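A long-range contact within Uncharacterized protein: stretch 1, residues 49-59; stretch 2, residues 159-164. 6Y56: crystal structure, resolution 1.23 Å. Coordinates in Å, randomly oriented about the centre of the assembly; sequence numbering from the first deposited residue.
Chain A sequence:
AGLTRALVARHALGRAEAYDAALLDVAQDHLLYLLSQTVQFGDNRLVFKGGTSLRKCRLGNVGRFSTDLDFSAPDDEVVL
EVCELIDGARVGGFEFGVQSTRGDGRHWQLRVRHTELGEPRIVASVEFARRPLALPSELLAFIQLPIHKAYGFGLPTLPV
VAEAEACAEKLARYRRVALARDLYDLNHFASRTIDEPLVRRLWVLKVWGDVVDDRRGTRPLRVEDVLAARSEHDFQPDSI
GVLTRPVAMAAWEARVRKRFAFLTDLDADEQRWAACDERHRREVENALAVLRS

Stretch 1 (49-59) KGGTSLRKCRL
Stretch 2 159-164: PVVAEA

A helix can be tied to a distant strand end by a few side chains that all leave it on one side, and the contact between residues 49-59 and 159-164 of this uncharacterized protein is a compact example. Touching residues are at least 102 positions apart in sequence, and 371 Å² is buried, both sides summed.

The first stretch opens with Lys 49 in an extended conformation (phi/psi -144/-168). Gly 50 follows at 75/-176, a positive phi that by itself favours glycine. From Gly 51 to Lys 56 the backbone is helical, with phi between -61 and -76° and psi between -29 and -51°, and the O of Gly 50 accepts from the N of Leu 54 at 3.2 Å. The last turn widens into a pi-type turn: Cys 57, Arg 58 and Leu 59 adopt -119/-7, -127/-41 and -102/-41, and the O of Leu 54 receives both the N of Arg 58 (3.1 Å) and the N of Leu 59 (2.8 Å).

The second stretch ends a strand at Pro 159 (-68/126) and Val 160 (-123/149), passes through Val 161 (-53/139) and Ala 162 (-60/146), the N-cap position, and enters a helix at Glu 163 (-62/-40) and Ala 164 (-63/-38). The backbones come nearest where the CA atoms of Lys 49 and Val 161 lie 5.1 Å apart.

The two valines supply the apolar part. Both point toward the first stretch, Val 160 with chi1 t and Val 161 with chi1 p. Val 160 CG2 packs 3.9 Å from Cys 57 SG (chi1 m), while its CG1 lies 3.8 Å from Ser 53 OG. Val 161 CG1 rests 3.6 Å from Lys 49 CB and 3.9 Å from Ser 53 OG. Ser 53 faces these methyl groups with its hydroxyl engaged: with chi1 p, OG donates to Gly 50 O at 2.8 Å. Lys 49 (p, t, t, chi4 102°) leads its amine away, leaving the base of its side chain at the contact.

Arg 58 dominates the polar end, with 89 Å² covered by the other stretch. Its side chain (m, t, t, chi4 -84°) brings NH2 to Val 161 O, a hydrogen bond of 3.0 Å with an N-H...O angle of 152°; the carbonyl oxygen sits at the guanidinium edge, near its plane, where an N-H can aim at it. Water 1 bridges the same two residues, accepting from Arg 58 NE at a very short 2.4 Å and donating to Val 161 O at 2.7 Å.

Glu 163 (t, t, chi3 -22°) uses the same group differently. Its CB lies over one guanidinium face, and OE1 forms a long salt bridge with Arg 58 NH1 at 3.7 Å. That oxygen is well out of the guanidinium plane and no N-H points at it, so the attraction is between charges alone. One guanidinium thus combines directional bonding at its edge with packing over a face.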

# COMPACT_ATOMS: atom_id res chain seq x y z
N LYS A 49 2.24 -3.21 4.39
CA LYS A 49 1.01 -2.42 4.22
C LYS A 49 0.90 -1.92 2.78
O LYS A 49 1.59 -2.39 1.88
CB LYS A 49 0.93 -1.29 5.25
CG LYS A 49 1.98 -0.21 5.09
CD LYS A 49 1.80 0.84 6.19
CE LYS A 49 2.67 2.05 5.97
NZ LYS A 49 1.85 3.13 5.39
N GLY A 50 -0.05 -1.01 2.56
CA GLY A 50 -0.20 -0.37 1.27
C GLY A 50 -0.84 -1.25 0.21
O GLY A 50 -1.25 -2.40 0.44
N GLY A 51 -0.91 -0.69 -0.99
CA GLY A 51 -1.58 -1.37 -2.09
C GLY A 51 -0.95 -2.69 -2.47
O GLY A 51 -1.64 -3.59 -2.94
N THR A 52 0.35 -2.84 -2.26
CA THR A 52 0.95 -4.12 -2.61
C THR A 52 0.62 -5.21 -1.60
O THR A 52 0.50 -6.37 -1.99
CB THR A 52 2.45 -3.96 -2.85
OG1 THR A 52 2.63 -2.88 -3.77
CG2 THR A 52 3.08 -5.24 -3.43
N SER A 53 0.43 -4.85 -0.33
CA SER A 53 -0.06 -5.85 0.61
C SER A 53 -1.46 -6.29 0.23
O SER A 53 -1.81 -7.47 0.36
CB SER A 53 0.02 -5.35 2.05
OG SER A 53 -0.99 -4.40 2.36
N LEU A 54 -2.27 -5.37 -0.30
CA LEU A 54 -3.60 -5.72 -0.78
C LEU A 54 -3.51 -6.71 -1.93
O LEU A 54 -4.23 -7.72 -1.95
CB LEU A 54 -4.34 -4.44 -1.18
CG LEU A 54 -5.78 -4.48 -1.66
CD1 LEU A 54 -6.72 -4.84 -0.51
CD2 LEU A 54 -6.15 -3.12 -2.27
N ARG A 55 -2.60 -6.46 -2.87
CA ARG A 55 -2.37 -7.39 -3.98
C ARG A 55 -1.90 -8.75 -3.48
O ARG A 55 -2.46 -9.79 -3.85
CB ARG A 55 -1.33 -6.81 -4.94
CG ARG A 55 -0.67 -7.85 -5.81
CD ARG A 55 -1.61 -8.42 -6.87
NE ARG A 55 -0.89 -9.44 -7.63
CZ ARG A 55 -1.14 -9.79 -8.88
NH1 ARG A 55 -2.15 -9.23 -9.56
NH2 ARG A 55 -0.39 -10.71 -9.47
N LYS A 56 -0.87 -8.78 -2.63
CA LYS A 56 -0.24 -10.06 -2.30
C LYS A 56 -1.14 -10.92 -1.43
O LYS A 56 -1.16 -12.15 -1.59
CB LYS A 56 1.08 -9.85 -1.56
CG LYS A 56 2.12 -9.05 -2.30
CD LYS A 56 2.45 -9.66 -3.65
CE LYS A 56 3.60 -8.91 -4.31
NZ LYS A 56 4.01 -9.55 -5.60
N CYS A 57 -1.84 -10.32 -0.48
CA CYS A 57 -2.40 -11.06 0.63
C CYS A 57 -3.92 -10.99 0.71
O CYS A 57 -4.51 -11.70 1.53
CB CYS A 57 -1.78 -10.55 1.94
SG CYS A 57 -0.02 -10.97 2.08
N ARG A 58 -4.56 -10.17 -0.12
CA ARG A 58 -6.02 -10.11 -0.10
C ARG A 58 -6.64 -10.31 -1.47
O ARG A 58 -7.65 -11.02 -1.57
CB ARG A 58 -6.46 -8.77 0.50
CG ARG A 58 -6.00 -8.59 1.94
CD ARG A 58 -6.74 -7.48 2.64
NE ARG A 58 -6.15 -7.13 3.92
CZ ARG A 58 -6.37 -7.74 5.07
NH1 ARG A 58 -7.21 -8.79 5.12
NH2 ARG A 58 -5.76 -7.31 6.18
N LEU A 59 -6.08 -9.73 -2.53
CA LEU A 59 -6.71 -9.79 -3.84
C LEU A 59 -6.08 -10.80 -4.79
O LEU A 59 -6.81 -11.45 -5.55
CB LEU A 59 -6.69 -8.40 -4.51
CG LEU A 59 -7.38 -7.28 -3.73
CD1 LEU A 59 -7.31 -5.99 -4.53
CD2 LEU A 59 -8.84 -7.60 -3.40
N PRO A 159 2.74 -10.42 8.71
CA PRO A 159 1.81 -9.47 9.33
C PRO A 159 1.52 -8.33 8.37
O PRO A 159 2.43 -7.67 7.86
CB PRO A 159 2.56 -8.97 10.57
CG PRO A 159 3.96 -9.32 10.35
CD PRO A 159 4.05 -10.45 9.38
N VAL A 160 0.24 -8.11 8.13
CA VAL A 160 -0.25 -7.13 7.17
C VAL A 160 -1.16 -6.15 7.90
O VAL A 160 -1.85 -6.51 8.86
CB VAL A 160 -0.98 -7.85 6.01
CG1 VAL A 160 -1.74 -6.88 5.09
CG2 VAL A 160 0.02 -8.69 5.19
N VAL A 161 -1.19 -4.90 7.42
CA VAL A 161 -2.08 -3.90 7.97
C VAL A 161 -3.52 -4.41 7.98
O VAL A 161 -3.99 -5.04 7.03
CB VAL A 161 -1.92 -2.60 7.15
CG1 VAL A 161 -2.32 -2.80 5.68
CG2 VAL A 161 -2.73 -1.45 7.76
N ALA A 162 -4.23 -4.11 9.07
CA ALA A 162 -5.63 -4.48 9.14
C ALA A 162 -6.39 -3.80 8.01
O ALA A 162 -6.07 -2.68 7.60
CB ALA A 162 -6.22 -4.03 10.47
N GLU A 163 -7.41 -4.49 7.50
CA GLU A 163 -8.12 -4.00 6.33
C GLU A 163 -8.78 -2.65 6.57
O GLU A 163 -8.77 -1.79 5.68
CB GLU A 163 -9.13 -5.04 5.84
CG GLU A 163 -9.72 -4.64 4.52
CD GLU A 163 -10.51 -5.75 3.85
OE1 GLU A 163 -10.28 -6.93 4.17
OE2 GLU A 163 -11.35 -5.41 2.98
N ALA A 164 -9.37 -2.43 7.75
CA ALA A 164 -9.98 -1.14 8.04
C ALA A 164 -8.94 -0.03 8.02
O ALA A 164 -9.22 1.10 7.58
CB ALA A 164 -10.67 -1.17 9.40
O HOH W 1 -5.13 -5.02 4.54